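Pyridoxine 4-oxidase (Mesorhizobium loti, PDB 4HA6) oxidises pyridoxine at its 4-position alcohol with oxygen as the electron acceptor, using FAD as cofactor, as a member of the GMC oxidoreductase family. Local coordinates at residues F474-I480 against I496-F500; C2-G8 against A244-C250. One frame throughout, in Å; residues are numbered along the deposited sequence.

Both contacts belong to the FAD-binding Rossmann-type domain, and their centres lie about 13 Å apart. Contact 2 pairs strands 4-7 and 246-249, the third and fourth strands across a five-stranded parallel sheet. Contact 1 sets the end of the edge strand 473-475, one of the two outermost, against helix 490-506. Strands 246-249 and 473-475 are neighbours, so the two contacts meet there: Phe-474 O lies 2.8 Å from Leu-249 N, a probable hydrogen bond. Along the chain, contact 2 closes before contact 1 opens. Both reach FAD, contact 2 at the adenosine part and contact 1 at the pyrophosphate. The sheet thus gathers distant parts of the sequence at one cofactor.

Contact 1: F474-I480 against I496-F500; sequences FVVDASI and IAETF. With FAD (flavin-adenine dinucleotide), chain B.
Val-476 packs against Ile-496, Ala-497 and Phe-500, where the last strand of the Rossmann-type sheet runs out and meets helix 490-506. The contact between the two segments is apolar. Val-476 has CG1 anti to the backbone N (chi1 -173°), which sends this methyl to the helix backbone, 3.7 Å from Ala-497 CA. Its other methyl, CG2, makes a CH-pi contact over one face of the Phe-500 ring, 3.7 Å from the ring centroid. The rings of Phe-474 and Phe-500 meet obliquely, with planes at 56°. Phe-474 CD1 comes to 3.6 Å from Phe-500 CE2. Further along, Ile-480 and Ile-496 meet tip to tip, CD1 to CD1 at 3.5 Å. Ala-497 and Phe-500 also touch helix 11-20, so helix 490-506 packs on helix 11-20 as well as on segment 474-480.

Polar bonds shape the turn after the strand. Asp-477 OD1 accepts from Ser-479 N at 2.8 Å, an Asx turn. The amide meets OD1 on the anti side, tilted out of the carboxylate plane. Asp-477 OD2 is taken by Ser-256 OG and Gly-252 N, which helps fix the carboxylate. The turn presents a backbone amide to the cofactor: Ala-478 N donates to FAD O2P at 3.1 Å, with an N-H...O angle of 166°.

Contact 2: C2-G8 against A244-C250; sequences CDIVIVG and ADQIVLC. With FAD (flavin-adenine dinucleotide), chain B.
Val-5 and Val-7 each bond to segment 244-250 through both N and O, in the parallel ladder at the centre of the Rossmann-type FAD-binding sheet. Val-5 N donates to Gln-246 O at 2.9 Å, and Val-5 O accepts from Val-248 N. That bond is nearly straight, 175° at the hydrogen. Val-7 N donates to Val-248 O, and Val-7 O accepts from Cys-250 N at 2.7 Å. Val-248 therefore uses both its N and its O on this neighbour. At the start of the ladder, Asp-3 O accepts from Gln-246 N at a more bent angle of 135°, and just before it Cys-2 O accepts from Asp-245 N. The intervening residues Ile-4 and Ile-6 turn their polar backbone atoms the other way, to Leu-29 and Ile-31 of strand 28-31 and to Arg-27 just before it. Their CA atoms add weaker CA-H...O contacts to Gln-246 O and Val-248 O.

Apolar side chains make most of the contacts on the two faces. On one, Ile-4 CG2 lies beside Val-248 CG2, and Ile-6 CG2 touches Cys-250 SG; helix 11-20 packs on this face. On the other, Val-5 CG2 meets Ala-244 CB at 3.5 Å. Val-7 and Leu-249 lie side by side there, both touching helix 252-262.

At the outer end, Asp-3 OD2 and Asp-245 OD2 are like charges 3.7 Å apart, with their carboxylate planes 72° apart. Asp-3 OD1 accepts from Arg-27 N. At the inner end the strands lead to the cofactor. Gly-8 fits the first glycine of a GxGxxG pattern, consistent with a dinucleotide-binding loop. Val-7 CG1 approaches the adenine at N1A, 3.8 Å away, and Gly-8 CA lies 3.2 Å from FAD O4B.

Contact 1: F474-I480 against I496-F500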
loop_
_atom_site.group_PDB
_atom_site.type_symbol
_atom_site.label_atom_id
_atom_site.label_comp_id
_atom_site.label_asym_id
_atom_site.label_seq_id
_atom_site.Cartn_x
_atom_site.Cartn_y
_atom_site.Cartn_z
ATOM N N PHE A 474 9.450 8.521 16.260
ATOM C CA PHE A 474 9.425 7.272 15.511
ATOM C C PHE A 474 8.599 7.437 14.230
ATOM O O PHE A 474 7.720 8.303 14.157
ATOM C CB PHE A 474 8.889 6.145 16.408
ATOM C CG PHE A 474 9.622 6.036 17.732
ATOM C CD1 PHE A 474 10.678 5.142 17.886
ATOM C CD2 PHE A 474 9.279 6.860 18.803
ATOM C CE1 PHE A 474 11.374 5.054 19.093
ATOM C CE2 PHE A 474 9.966 6.773 20.013
ATOM C CZ PHE A 474 11.010 5.869 20.152
ATOM N N VAL A 475 8.922 6.653 13.206
ATOM C CA VAL A 475 8.155 6.660 11.963
ATOM C C VAL A 475 7.625 5.242 11.744
ATOM O O VAL A 475 8.400 4.297 11.577
ATOM C CB VAL A 475 8.994 7.127 10.770
ATOM C CG1 VAL A 475 8.120 7.204 9.534
ATOM C CG2 VAL A 475 9.643 8.507 11.064
ATOM N N VAL A 476 6.307 5.076 11.821
ATOM C CA VAL A 476 5.733 3.741 11.799
ATOM C C VAL A 476 4.587 3.676 10.804
ATOM O O VAL A 476 3.416 3.749 11.195
ATOM C CB VAL A 476 5.256 3.295 13.208
ATOM C CG1 VAL A 476 4.825 1.842 13.186
ATOM C CG2 VAL A 476 6.375 3.460 14.204
ATOM N N ASP A 477 4.943 3.547 9.518
ATOM C CA ASP A 477 3.986 3.399 8.422
ATOM C C ASP A 477 4.702 2.906 7.157
ATOM O O ASP A 477 5.855 2.452 7.230
ATOM C CB ASP A 477 3.230 4.713 8.162
ATOM C CG ASP A 477 4.162 5.877 7.854
ATOM O OD1 ASP A 477 5.228 5.653 7.218
ATOM O OD2 ASP A 477 3.823 7.019 8.258
ATOM N N ALA A 478 4.050 3.015 5.999
ATOM C CA ALA A 478 4.620 2.483 4.760
ATOM C C ALA A 478 5.901 3.189 4.357
ATOM O O ALA A 478 6.666 2.661 3.554
ATOM C CB ALA A 478 3.610 2.552 3.608
ATOM N N SER A 479 6.129 4.387 4.890
ATOM C CA SER A 479 7.336 5.138 4.520
ATOM C C SER A 479 8.648 4.433 4.946
ATOM O O SER A 479 9.691 4.622 4.307
ATOM C CB SER A 479 7.270 6.546 5.102
ATOM O OG SER A 479 7.411 6.497 6.512
ATOM N N ILE A 480 8.618 3.625 6.012
ATOM C CA ILE A 480 9.869 2.987 6.451
ATOM C C ILE A 480 10.303 1.769 5.625
ATOM O O ILE A 480 11.468 1.336 5.736
ATOM C CB ILE A 480 9.867 2.609 7.948
ATOM C CG1 ILE A 480 8.912 1.439 8.228
ATOM C CG2 ILE A 480 9.633 3.846 8.835
ATOM C CD1 ILE A 480 9.641 0.083 8.310
ATOM N N ILE A 496 4.312 -3.866 10.258
ATOM C CA ILE A 496 5.202 -2.833 10.785
ATOM C C ILE A 496 4.637 -2.199 12.048
ATOM O O ILE A 496 5.359 -1.952 13.029
ATOM C CB ILE A 496 5.467 -1.713 9.741
ATOM C CG1 ILE A 496 6.315 -2.253 8.600
ATOM C CG2 ILE A 496 6.208 -0.514 10.382
ATOM C CD1 ILE A 496 6.482 -1.269 7.466
ATOM N N ALA A 497 3.348 -1.909 12.035
ATOM C CA ALA A 497 2.764 -1.233 13.187
ATOM C C ALA A 497 2.731 -2.182 14.396
ATOM O O ALA A 497 3.106 -1.791 15.512
ATOM C CB ALA A 497 1.393 -0.702 12.859
ATOM N N GLU A 498 2.305 -3.429 14.171
ATOM C CA GLU A 498 2.248 -4.394 15.266
ATOM C C GLU A 498 3.631 -4.643 15.875
ATOM O O GLU A 498 3.753 -4.710 17.102
ATOM C CB GLU A 498 1.599 -5.714 14.835
ATOM C CG GLU A 498 1.574 -6.811 15.920
ATOM C CD GLU A 498 0.793 -6.431 17.185
ATOM O OE1 GLU A 498 1.049 -7.043 18.245
ATOM O OE2 GLU A 498 -0.082 -5.538 17.135
ATOM N N THR A 499 4.681 -4.759 15.056
ATOM C CA THR A 499 5.987 -5.000 15.683
ATOM C C THR A 499 6.440 -3.781 16.494
ATOM O O THR A 499 7.074 -3.927 17.542
ATOM C CB THR A 499 7.123 -5.607 14.754
ATOM O OG1 THR A 499 8.129 -4.636 14.469
ATOM C CG2 THR A 499 6.597 -6.243 13.481
ATOM N N PHE A 500 6.076 -2.582 16.053
ATOM C CA PHE A 500 6.400 -1.417 16.866
ATOM C C PHE A 500 5.586 -1.382 18.161
ATOM O O PHE A 500 6.080 -0.932 19.194
ATOM C CB PHE A 500 6.210 -0.119 16.100
ATOM C CG PHE A 500 6.480 1.095 16.930
ATOM C CD1 PHE A 500 5.454 1.734 17.613
ATOM C CD2 PHE A 500 7.774 1.580 17.055
ATOM C CE1 PHE A 500 5.708 2.854 18.389
ATOM C CE2 PHE A 500 8.035 2.695 17.819
ATOM C CZ PHE A 500 7.000 3.334 18.492
HETATM P PA FAD B . -2.526 5.675 5.459
HETATM O O1A FAD B . -3.411 4.471 5.750
HETATM O O2A FAD B . -2.669 6.371 4.134
HETATM O O5B FAD B . -2.768 6.736 6.656
HETATM C C5B FAD B . -2.312 8.085 6.646
HETATM C C4B FAD B . -3.278 8.840 7.549
HETATM O O4B FAD B . -2.664 9.986 8.147
HETATM C C3B FAD B . -4.475 9.348 6.756
HETATM O O3B FAD B . -5.643 9.033 7.533
HETATM C C2B FAD B . -4.261 10.856 6.653
HETATM O O2B FAD B . -5.512 11.565 6.602
HETATM C C1B FAD B . -3.465 11.161 7.918
HETATM N N9A FAD B . -2.531 12.323 7.818
HETATM C C8A FAD B . -1.702 12.611 6.792
HETATM N N7A FAD B . -0.984 13.734 7.063
HETATM C C5A FAD B . -1.344 14.184 8.288
HETATM C C6A FAD B . -0.966 15.317 9.172
HETATM N N6A FAD B . -0.015 16.228 8.789
HETATM N N1A FAD B . -1.594 15.413 10.379
HETATM C C2A FAD B . -2.522 14.517 10.774
HETATM N N3A FAD B . -2.901 13.465 10.013
HETATM C C4A FAD B . -2.361 13.244 8.781
HETATM N N1 FAD B . -3.183 -2.336 -0.008
HETATM C C2 FAD B . -3.404 -3.662 0.050
HETATM O O2 FAD B . -2.609 -4.370 0.707
HETATM N N3 FAD B . -4.427 -4.255 -0.595
HETATM C C4 FAD B . -5.314 -3.558 -1.326
HETATM O O4 FAD B . -6.258 -4.128 -1.934
HETATM C C4X FAD B . -5.137 -2.092 -1.436
HETATM N N5 FAD B . -5.971 -1.319 -2.162
HETATM C C5X FAD B . -5.795 0.025 -2.230
HETATM C C6 FAD B . -6.668 0.815 -2.975
HETATM C C7 FAD B . -6.493 2.194 -3.038
HETATM C C7M FAD B . -7.449 3.035 -3.847
HETATM C C8 FAD B . -5.366 2.833 -2.303
HETATM C C8M FAD B . -5.176 4.324 -2.379
HETATM C C9 FAD B . -4.488 2.053 -1.552
HETATM C C9A FAD B . -4.667 0.670 -1.502
HETATM N N10 FAD B . -3.785 -0.128 -0.752
HETATM C C10 FAD B . -3.996 -1.513 -0.704
HETATM C "C1'" FAD B . -2.659 0.486 -0.037
HETATM C "C2'" FAD B . -2.881 0.564 1.465
HETATM O "O2'" FAD B . -4.202 1.053 1.744
HETATM C "C3'" FAD B . -1.825 1.521 2.021
HETATM O "O3'" FAD B . -0.534 1.088 1.561
HETATM C "C4'" FAD B . -1.852 1.562 3.539
HETATM O "O4'" FAD B . -3.178 1.938 3.951
HETATM C "C5'" FAD B . -0.809 2.538 4.092
HETATM O "O5'" FAD B . -1.167 2.856 5.435
HETATM P P FAD B . -0.341 3.974 6.231
HETATM O O1P FAD B . -0.626 3.879 7.724
HETATM O O2P FAD B . 1.096 3.976 5.751
HETATM O O3P FAD B . -0.972 5.328 5.648
#

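Contact 2: C2-G8 against A244-C250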
loop_
_atom_site.group_PDB
_atom_site.type_symbol
_atom_site.label_atom_id
_atom_site.label_comp_id
_atom_site.label_asym_id
_atom_site.label_seq_id
_atom_site.Cartn_x
_atom_site.Cartn_y
_atom_site.Cartn_z
ATOM N N CYS A 2 -0.676 12.792 27.075
ATOM C CA CYS A 2 0.660 13.257 27.460
ATOM C C CYS A 2 1.811 12.305 27.099
ATOM O O CYS A 2 2.911 12.741 26.768
ATOM C CB CYS A 2 0.698 13.531 28.971
ATOM S SG CYS A 2 -0.821 14.264 29.676
ATOM N N ASP A 3 1.575 11.006 27.191
ATOM C CA ASP A 3 2.664 10.056 27.021
ATOM C C ASP A 3 3.064 9.886 25.554
ATOM O O ASP A 3 4.237 10.044 25.209
ATOM C CB ASP A 3 2.310 8.702 27.644
ATOM C CG ASP A 3 2.630 8.637 29.125
ATOM O OD1 ASP A 3 1.727 8.258 29.903
ATOM O OD2 ASP A 3 3.785 8.946 29.508
ATOM N N ILE A 4 2.104 9.545 24.696
ATOM C CA ILE A 4 2.408 9.300 23.281
ATOM C C ILE A 4 1.412 9.986 22.371
ATOM O O ILE A 4 0.205 9.865 22.567
ATOM C CB ILE A 4 2.300 7.814 22.904
ATOM C CG1 ILE A 4 2.752 6.914 24.043
ATOM C CG2 ILE A 4 3.076 7.516 21.609
ATOM C CD1 ILE A 4 1.969 5.630 24.091
ATOM N N VAL A 5 1.914 10.660 21.345
ATOM C CA VAL A 5 1.046 11.220 20.318
ATOM C C VAL A 5 1.260 10.490 18.994
ATOM O O VAL A 5 2.396 10.361 18.528
ATOM C CB VAL A 5 1.287 12.727 20.131
ATOM C CG1 VAL A 5 0.666 13.196 18.831
ATOM C CG2 VAL A 5 0.703 13.498 21.303
ATOM N N ILE A 6 0.171 10.008 18.399
ATOM C CA ILE A 6 0.217 9.364 17.084
ATOM C C ILE A 6 -0.317 10.319 16.020
ATOM O O ILE A 6 -1.462 10.808 16.116
ATOM C CB ILE A 6 -0.602 8.038 17.065
ATOM C CG1 ILE A 6 -0.127 7.095 18.178
ATOM C CG2 ILE A 6 -0.522 7.351 15.716
ATOM C CD1 ILE A 6 -1.101 5.952 18.458
ATOM N N VAL A 7 0.506 10.587 15.007
ATOM C CA VAL A 7 0.128 11.520 13.952
ATOM C C VAL A 7 -0.362 10.747 12.730
ATOM O O VAL A 7 0.425 10.089 12.042
ATOM C CB VAL A 7 1.303 12.429 13.545
ATOM C CG1 VAL A 7 0.886 13.376 12.413
ATOM C CG2 VAL A 7 1.821 13.213 14.754
ATOM N N GLY A 8 -1.661 10.825 12.456
ATOM C CA GLY A 8 -2.241 10.109 11.337
ATOM C C GLY A 8 -3.007 8.874 11.774
ATOM O O GLY A 8 -2.400 7.910 12.262
ATOM N N ALA A 244 4.012 16.285 24.198
ATOM C CA ALA A 244 4.109 14.825 24.259
ATOM C C ALA A 244 5.506 14.353 24.656
ATOM O O ALA A 244 6.509 15.011 24.355
ATOM C CB ALA A 244 3.730 14.211 22.913
ATOM N N ASP A 245 5.560 13.192 25.301
ATOM C CA ASP A 245 6.815 12.547 25.653
ATOM C C ASP A 245 7.379 11.739 24.472
ATOM O O ASP A 245 8.597 11.685 24.266
ATOM C CB ASP A 245 6.609 11.613 26.851
ATOM C CG ASP A 245 6.416 12.367 28.164
ATOM O OD1 ASP A 245 6.466 13.616 28.159
ATOM O OD2 ASP A 245 6.230 11.697 29.204
ATOM N N GLN A 246 6.494 11.081 23.724
ATOM C CA GLN A 246 6.905 10.288 22.556
ATOM C C GLN A 246 6.004 10.629 21.374
ATOM O O GLN A 246 4.803 10.834 21.556
ATOM C CB GLN A 246 6.811 8.782 22.850
ATOM C CG GLN A 246 7.562 8.339 24.100
ATOM C CD GLN A 246 9.061 8.400 23.913
ATOM O OE1 GLN A 246 9.568 8.105 22.833
ATOM N NE2 GLN A 246 9.782 8.784 24.965
ATOM N N ILE A 247 6.576 10.696 20.172
ATOM C CA ILE A 247 5.807 11.052 18.974
ATOM C C ILE A 247 6.017 9.967 17.913
ATOM O O ILE A 247 7.153 9.629 17.568
ATOM C CB ILE A 247 6.209 12.434 18.382
ATOM C CG1 ILE A 247 5.921 13.578 19.372
ATOM C CG2 ILE A 247 5.471 12.685 17.056
ATOM C CD1 ILE A 247 6.997 13.761 20.472
ATOM N N VAL A 248 4.920 9.405 17.427
ATOM C CA VAL A 248 4.972 8.390 16.387
ATOM C C VAL A 248 4.291 8.967 15.169
ATOM O O VAL A 248 3.141 9.398 15.258
ATOM C CB VAL A 248 4.208 7.111 16.795
ATOM C CG1 VAL A 248 4.312 6.052 15.704
ATOM C CG2 VAL A 248 4.748 6.565 18.106
ATOM N N LEU A 249 5.003 8.981 14.039
ATOM C CA LEU A 249 4.434 9.437 12.767
ATOM C C LEU A 249 3.815 8.269 12.005
ATOM O O LEU A 249 4.499 7.269 11.707
ATOM C CB LEU A 249 5.503 10.088 11.896
ATOM C CG LEU A 249 6.196 11.327 12.451
ATOM C CD1 LEU A 249 6.857 12.092 11.303
ATOM C CD2 LEU A 249 5.194 12.222 13.181
ATOM N N CYS A 250 2.531 8.409 11.678
ATOM C CA CYS A 250 1.820 7.420 10.880
ATOM C C CYS A 250 1.061 8.125 9.759
ATOM O O CYS A 250 -0.040 7.721 9.389
ATOM C CB CYS A 250 0.836 6.653 11.761
ATOM S SG CYS A 250 1.632 5.732 13.117
HETATM P PA FAD B . -2.526 5.675 5.459
HETATM O O1A FAD B . -3.411 4.471 5.750
HETATM O O2A FAD B . -2.669 6.371 4.134
HETATM O O5B FAD B . -2.768 6.736 6.656
HETATM C C5B FAD B . -2.312 8.085 6.646
HETATM C C4B FAD B . -3.278 8.840 7.549
HETATM O O4B FAD B . -2.664 9.986 8.147
HETATM C C3B FAD B . -4.475 9.348 6.756
HETATM O O3B FAD B . -5.643 9.033 7.533
HETATM C C2B FAD B . -4.261 10.856 6.653
HETATM O O2B FAD B . -5.512 11.565 6.602
HETATM C C1B FAD B . -3.465 11.161 7.918
HETATM N N9A FAD B . -2.531 12.323 7.818
HETATM C C8A FAD B . -1.702 12.611 6.792
HETATM N N7A FAD B . -0.984 13.734 7.063
HETATM C C5A FAD B . -1.344 14.184 8.288
HETATM C C6A FAD B . -0.966 15.317 9.172
HETATM N N6A FAD B . -0.015 16.228 8.789
HETATM N N1A FAD B . -1.594 15.413 10.379
HETATM C C2A FAD B . -2.522 14.517 10.774
HETATM N N3A FAD B . -2.901 13.465 10.013
HETATM C C4A FAD B . -2.361 13.244 8.781
HETATM N N1 FAD B . -3.183 -2.336 -0.008
HETATM C C2 FAD B . -3.404 -3.662 0.050
HETATM O O2 FAD B . -2.609 -4.370 0.707
HETATM N N3 FAD B . -4.427 -4.255 -0.595
HETATM C C4 FAD B . -5.314 -3.558 -1.326
HETATM O O4 FAD B . -6.258 -4.128 -1.934
HETATM C C4X FAD B . -5.137 -2.092 -1.436
HETATM N N5 FAD B . -5.971 -1.319 -2.162
HETATM C C5X FAD B . -5.795 0.025 -2.230
HETATM C C6 FAD B . -6.668 0.815 -2.975
HETATM C C7 FAD B . -6.493 2.194 -3.038
HETATM C C7M FAD B . -7.449 3.035 -3.847
HETATM C C8 FAD B . -5.366 2.833 -2.303
HETATM C C8M FAD B . -5.176 4.324 -2.379
HETATM C C9 FAD B . -4.488 2.053 -1.552
HETATM C C9A FAD B . -4.667 0.670 -1.502
HETATM N N10 FAD B . -3.785 -0.128 -0.752
HETATM C C10 FAD B . -3.996 -1.513 -0.704
HETATM C "C1'" FAD B . -2.659 0.486 -0.037
HETATM C "C2'" FAD B . -2.881 0.564 1.465
HETATM O "O2'" FAD B . -4.202 1.053 1.744
HETATM C "C3'" FAD B . -1.825 1.521 2.021
HETATM O "O3'" FAD B . -0.534 1.088 1.561
HETATM C "C4'" FAD B . -1.852 1.562 3.539
HETATM O "O4'" FAD B . -3.178 1.938 3.951
HETATM C "C5'" FAD B . -0.809 2.538 4.092
HETATM O "O5'" FAD B . -1.167 2.856 5.435
HETATM P P FAD B . -0.341 3.974 6.231
HETATM O O1P FAD B . -0.626 3.879 7.724
HETATM O O2P FAD B . 1.096 3.976 5.751
HETATM O O3P FAD B . -0.972 5.328 5.648
#